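Local coordinates for SufC protein (Thermus thermophilus, PDB 2D2E) that probably binds and hydrolyses ATP as the cytoplasmic ABC-type ATPase of an iron-sulfur cluster assembly system, at residues Ser2-Trp10 and Gly21-Gly29. Numbering follows the deposited sequence.
Sequences SQLEIRDLW and GVNLVVPKG
Leu4 and Val26, and next to them Ile6 and Leu24, form the antiparallel hydrogen-bonded pairs that join strands 3-7 and 21-27, whose axes run at 175°. Three of the four bonds are almost straight, that from Ile6 N to Leu24 O reaching 178° at the hydrogen; Leu24 N to Ile6 O is more bent. The tight face carries Leu4, Ile6, Leu9, Val22, Leu24 and Val26, all buried. There, with chi1 at -61°, Ile6 turns CG1 beside its N and leaves CG2 to meet Val22 CG1 at 3.6 Å, the two side chains side by side. Ile6 CD1 rests 4.0 Å from Leu24 CB. Leu24 touches Leu34 and Val26 touches His32, packing this face against strand 31-35 of the second sheet.

The other face is looser and partly exposed: Val25 puts CG1 against the amide of Gln3 and CG2 3.7 Å from Glu5 OE2. Further along, Asn23 OD1 accepts from Asp8 N at 2.8 Å and, from the opposite face of its amide, Arg7 NH1; a water joins Asn23 ND2 to Asp8 OD1.

Asp8 and Leu9 both face Val22, a G1 bulge that shifts the register by one; at a second, Gly21 and Val22 both face Leu9, whose O takes both their N-H groups. The Trp10 ring lies over Gly21, whose CA is 3.7 Å from the five-membered ring's centroid, and Trp10 NE1 donates to Asp8 OD1 at 2.9 Å. A serine in place of Trp10 would lack ring and indole N-H, and would probably leave one side of Gly21 uncovered and Asp8 less firmly oriented. Apolar packing thus seals one side of this ABC-ATPase hairpin, whereas two doubly accepting oxygens, Asn23 OD1 and Leu9 O, and a water hold its bulged, partly exposed end.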
ATOM      1  N   SER A   2     -17.760  -0.941   2.152  1.00 21.07           N
ATOM      2  CA  SER A   2     -17.389  -2.373   2.033  1.00 15.44           C
ATOM      3  C   SER A   2     -16.298  -2.615   0.987  1.00 13.26           C
ATOM      4  O   SER A   2     -15.927  -3.762   0.745  1.00 15.15           O
ATOM      5  CB  SER A   2     -18.621  -3.185   1.657  1.00 26.31           C
ATOM      6  OG  SER A   2     -19.178  -2.694   0.443  1.00 30.13           O
ATOM      7  N   GLN A   3     -15.807  -1.553   0.349  1.00 12.28           N
ATOM      8  CA  GLN A   3     -14.756  -1.750  -0.650  1.00 13.56           C
ATOM      9  C   GLN A   3     -14.064  -0.435  -0.980  1.00 12.71           C
ATOM     10  O   GLN A   3     -14.588   0.649  -0.713  1.00 12.65           O
ATOM     11  CB  GLN A   3     -15.356  -2.334  -1.944  1.00 12.76           C
ATOM     12  CG  GLN A   3     -16.362  -1.408  -2.625  1.00 14.25           C
ATOM     13  CD  GLN A   3     -17.138  -2.071  -3.769  1.00 16.58           C
ATOM     14  OE1 GLN A   3     -17.603  -1.391  -4.692  1.00 23.98           O
ATOM     15  NE2 GLN A   3     -17.281  -3.379  -3.712  1.00 16.56           N
ATOM     16  N   LEU A   4     -12.857  -0.579  -1.549  1.00 13.07           N
ATOM     17  CA  LEU A   4     -12.078   0.532  -2.034  1.00 11.43           C
ATOM     18  C   LEU A   4     -12.247   0.464  -3.549  1.00 11.42           C
ATOM     19  O   LEU A   4     -11.912  -0.563  -4.152  1.00 11.37           O
ATOM     20  CB  LEU A   4     -10.602   0.454  -1.675  1.00 10.96           C
ATOM     21  CG  LEU A   4      -9.705   1.541  -2.268  1.00 10.97           C
ATOM     22  CD1 LEU A   4     -10.127   2.908  -1.753  1.00 13.27           C
ATOM     23  CD2 LEU A   4      -8.252   1.272  -1.930  1.00  9.98           C
ATOM     24  N   GLU A   5     -12.775   1.497  -4.184  1.00 11.70           N
ATOM     25  CA  GLU A   5     -13.021   1.404  -5.611  1.00 14.80           C
ATOM     26  C   GLU A   5     -12.470   2.576  -6.391  1.00 16.26           C
ATOM     27  O   GLU A   5     -12.662   3.725  -6.024  1.00 15.97           O
ATOM     28  CB  GLU A   5     -14.538   1.281  -5.885  1.00 14.47           C
ATOM     29  CG  GLU A   5     -14.903   1.538  -7.337  1.00 18.02           C
ATOM     30  CD  GLU A   5     -16.376   1.268  -7.683  1.00 22.85           C
ATOM     31  OE1 GLU A   5     -17.257   1.553  -6.838  1.00 19.62           O
ATOM     32  OE2 GLU A   5     -16.638   0.774  -8.800  1.00 20.57           O
ATOM     33  N   ILE A   6     -11.761   2.300  -7.464  1.00 13.47           N
ATOM     34  CA  ILE A   6     -11.274   3.265  -8.409  1.00 12.89           C
ATOM     35  C   ILE A   6     -12.257   3.135  -9.537  1.00 12.61           C
ATOM     36  O   ILE A   6     -12.408   2.041 -10.110  1.00 13.23           O
ATOM     37  CB  ILE A   6      -9.835   2.991  -8.863  1.00 11.70           C
ATOM     38  CG1 ILE A   6      -8.884   3.044  -7.666  1.00 17.12           C
ATOM     39  CG2 ILE A   6      -9.389   3.993  -9.916  1.00 16.77           C
ATOM     40  CD1 ILE A   6      -8.639   1.708  -7.003  1.00 23.75           C
ATOM     41  N   ARG A   7     -12.947   4.223  -9.890  1.00 11.90           N
ATOM     42  CA  ARG A   7     -13.977   4.179 -10.922  1.00 16.66           C
ATOM     43  C   ARG A   7     -13.756   5.156 -12.079  1.00 15.14           C
ATOM     44  O   ARG A   7     -13.740   6.372 -11.894  1.00 18.11           O
ATOM     45  CB  ARG A   7     -15.331   4.457 -10.295  1.00 18.51           C
ATOM     46  CG  ARG A   7     -16.485   4.521 -11.292  1.00 17.45           C
ATOM     47  CD  ARG A   7     -16.899   3.122 -11.693  1.00 23.21           C
ATOM     48  NE  ARG A   7     -18.098   3.126 -12.534  1.00 22.89           N
ATOM     49  CZ  ARG A   7     -18.086   2.922 -13.851  1.00 28.58           C
ATOM     50  NH1 ARG A   7     -16.935   2.695 -14.487  1.00 25.17           N
ATOM     51  NH2 ARG A   7     -19.226   2.947 -14.537  1.00 21.41           N
ATOM     52  N   ASP A   8     -13.606   4.598 -13.276  1.00 15.84           N
ATOM     53  CA  ASP A   8     -13.422   5.374 -14.517  1.00 21.46           C
ATOM     54  C   ASP A   8     -12.432   6.513 -14.327  1.00 21.88           C
ATOM     55  O   ASP A   8     -12.729   7.666 -14.655  1.00 16.23           O
ATOM     56  CB  ASP A   8     -14.769   5.905 -14.982  1.00 22.85           C
ATOM     57  CG  ASP A   8     -14.746   6.612 -16.314  1.00 27.50           C
ATOM     58  OD1 ASP A   8     -14.083   6.115 -17.249  1.00 26.60           O
ATOM     59  OD2 ASP A   8     -15.404   7.668 -16.439  1.00 30.81           O
ATOM     60  N   LEU A   9     -11.256   6.180 -13.801  1.00 18.96           N
ATOM     61  CA  LEU A   9     -10.262   7.197 -13.515  1.00 20.28           C
ATOM     62  C   LEU A   9      -9.361   7.575 -14.680  1.00 18.00           C
ATOM     63  O   LEU A   9      -8.723   6.717 -15.278  1.00 18.89           O
ATOM     64  CB  LEU A   9      -9.392   6.744 -12.333  1.00 15.98           C
ATOM     65  CG  LEU A   9      -8.418   7.784 -11.795  1.00 19.85           C
ATOM     66  CD1 LEU A   9      -9.206   8.933 -11.155  1.00 26.11           C
ATOM     67  CD2 LEU A   9      -7.503   7.148 -10.762  1.00 19.60           C
ATOM     68  N   TRP A  10      -9.335   8.866 -14.997  1.00 16.15           N
ATOM     69  CA  TRP A  10      -8.484   9.395 -16.052  1.00 17.21           C
ATOM     70  C   TRP A  10      -7.600  10.434 -15.410  1.00 14.86           C
ATOM     71  O   TRP A  10      -8.085  11.297 -14.671  1.00 17.07           O
ATOM     72  CB  TRP A  10      -9.327  10.031 -17.174  1.00 14.82           C
ATOM     73  CG  TRP A  10     -10.175   9.057 -17.889  1.00 17.26           C
ATOM     74  CD1 TRP A  10     -11.341   8.497 -17.443  1.00 18.81           C
ATOM     75  CD2 TRP A  10      -9.908   8.469 -19.164  1.00 18.01           C
ATOM     76  NE1 TRP A  10     -11.805   7.593 -18.353  1.00 22.14           N
ATOM     77  CE2 TRP A  10     -10.944   7.549 -19.422  1.00 22.63           C
ATOM     78  CE3 TRP A  10      -8.880   8.623 -20.115  1.00 17.42           C
ATOM     79  CZ2 TRP A  10     -10.999   6.791 -20.592  1.00 23.05           C
ATOM     80  CZ3 TRP A  10      -8.934   7.867 -21.276  1.00 24.53           C
ATOM     81  CH2 TRP A  10      -9.981   6.958 -21.504  1.00 24.85           C
ATOM     82  N   GLY A  21      -8.840   5.419 -17.822  1.00 15.51           N
ATOM     83  CA  GLY A  21     -10.064   4.728 -17.447  1.00 18.85           C
ATOM     84  C   GLY A  21      -9.833   3.504 -16.583  1.00 16.08           C
ATOM     85  O   GLY A  21     -10.171   2.389 -16.964  1.00 16.53           O
ATOM     86  N   VAL A  22      -9.247   3.740 -15.416  1.00 16.30           N
ATOM     87  CA  VAL A  22      -8.932   2.682 -14.465  1.00 13.39           C
ATOM     88  C   VAL A  22     -10.175   2.282 -13.682  1.00 12.02           C
ATOM     89  O   VAL A  22     -10.858   3.134 -13.132  1.00 16.58           O
ATOM     90  CB  VAL A  22      -7.866   3.159 -13.458  1.00 15.36           C
ATOM     91  CG1 VAL A  22      -7.605   2.052 -12.409  1.00 19.50           C
ATOM     92  CG2 VAL A  22      -6.561   3.479 -14.181  1.00 16.72           C
ATOM     93  N   ASN A  23     -10.477   0.991 -13.686  1.00 13.68           N
ATOM     94  CA  ASN A  23     -11.598   0.452 -12.911  1.00 14.20           C
ATOM     95  C   ASN A  23     -10.986  -0.678 -12.097  1.00 16.05           C
ATOM     96  O   ASN A  23     -10.507  -1.652 -12.660  1.00 14.27           O
ATOM     97  CB  ASN A  23     -12.687  -0.072 -13.835  1.00 15.78           C
ATOM     98  CG  ASN A  23     -13.410   1.053 -14.535  1.00 16.20           C
ATOM     99  OD1 ASN A  23     -14.005   1.909 -13.882  1.00 19.25           O
ATOM    100  ND2 ASN A  23     -13.332   1.079 -15.863  1.00 19.40           N
ATOM    101  N   LEU A  24     -10.991  -0.532 -10.771  1.00 16.42           N
ATOM    102  CA  LEU A  24     -10.373  -1.523  -9.900  1.00 14.03           C
ATOM    103  C   LEU A  24     -11.080  -1.497  -8.557  1.00 10.59           C
ATOM    104  O   LEU A  24     -11.114  -0.466  -7.909  1.00 12.62           O
ATOM    105  CB  LEU A  24      -8.881  -1.170  -9.717  1.00 12.30           C
ATOM    106  CG  LEU A  24      -7.917  -2.262  -9.207  1.00 12.09           C
ATOM    107  CD1 LEU A  24      -6.480  -1.851  -9.498  1.00 11.96           C
ATOM    108  CD2 LEU A  24      -8.099  -2.487  -7.720  1.00 14.86           C
ATOM    109  N   VAL A  25     -11.639  -2.636  -8.150  1.00 11.63           N
ATOM    110  CA  VAL A  25     -12.345  -2.739  -6.864  1.00 12.20           C
ATOM    111  C   VAL A  25     -11.673  -3.727  -5.919  1.00  9.62           C
ATOM    112  O   VAL A  25     -11.408  -4.859  -6.314  1.00 12.33           O
ATOM    113  CB  VAL A  25     -13.807  -3.241  -7.074  1.00 15.57           C
ATOM    114  CG1 VAL A  25     -14.485  -3.471  -5.741  1.00 16.88           C
ATOM    115  CG2 VAL A  25     -14.603  -2.209  -7.851  1.00 15.51           C
ATOM    116  N   VAL A  26     -11.392  -3.309  -4.686  1.00  9.74           N
ATOM    117  CA  VAL A  26     -10.819  -4.223  -3.688  1.00  8.15           C
ATOM    118  C   VAL A  26     -11.810  -4.326  -2.522  1.00  8.54           C
ATOM    119  O   VAL A  26     -11.964  -3.382  -1.741  1.00 11.86           O
ATOM    120  CB  VAL A  26      -9.480  -3.730  -3.115  1.00  9.23           C
ATOM    121  CG1 VAL A  26      -8.920  -4.771  -2.124  1.00 13.08           C
ATOM    122  CG2 VAL A  26      -8.466  -3.521  -4.245  1.00 10.94           C
ATOM    123  N   PRO A  27     -12.492  -5.472  -2.385  1.00 10.57           N
ATOM    124  CA  PRO A  27     -13.445  -5.607  -1.271  1.00 10.79           C
ATOM    125  C   PRO A  27     -12.716  -5.641   0.066  1.00 12.41           C
ATOM    126  O   PRO A  27     -11.639  -6.220   0.168  1.00 10.59           O
ATOM    127  CB  PRO A  27     -14.114  -6.952  -1.540  1.00 12.42           C
ATOM    128  CG  PRO A  27     -14.012  -7.123  -3.050  1.00 15.50           C
ATOM    129  CD  PRO A  27     -12.578  -6.620  -3.305  1.00 11.48           C
ATOM    130  N   LYS A  28     -13.301  -5.021   1.085  1.00 14.80           N
ATOM    131  CA  LYS A  28     -12.711  -5.065   2.417  1.00 13.67           C
ATOM    132  C   LYS A  28     -12.717  -6.562   2.785  1.00 12.65           C
ATOM    133  O   LYS A  28     -13.717  -7.264   2.586  1.00 15.09           O
ATOM    134  CB  LYS A  28     -13.564  -4.247   3.399  1.00 14.44           C
ATOM    135  CG  LYS A  28     -12.881  -4.021   4.750  1.00 14.73           C
ATOM    136  CD  LYS A  28     -13.791  -3.249   5.709  1.00 18.81           C
ATOM    137  CE  LYS A  28     -14.048  -1.836   5.213  1.00 18.89           C
ATOM    138  NZ  LYS A  28     -14.884  -1.039   6.178  1.00 19.39           N
ATOM    139  N   GLY A  29     -11.593  -7.045   3.297  1.00 10.20           N
ATOM    140  CA  GLY A  29     -11.451  -8.450   3.647  1.00 12.70           C
ATOM    141  C   GLY A  29     -10.551  -9.168   2.640  1.00 14.09           C
ATOM    142  O   GLY A  29     -10.084 -10.293   2.887  1.00 14.03           O
TER
HETATM  143  O   HOH W   1     -16.288  -6.384   1.894  1.00 21.91           O
HETATM  144  O   HOH W   2     -14.375   3.485 -17.444  1.00 24.34           O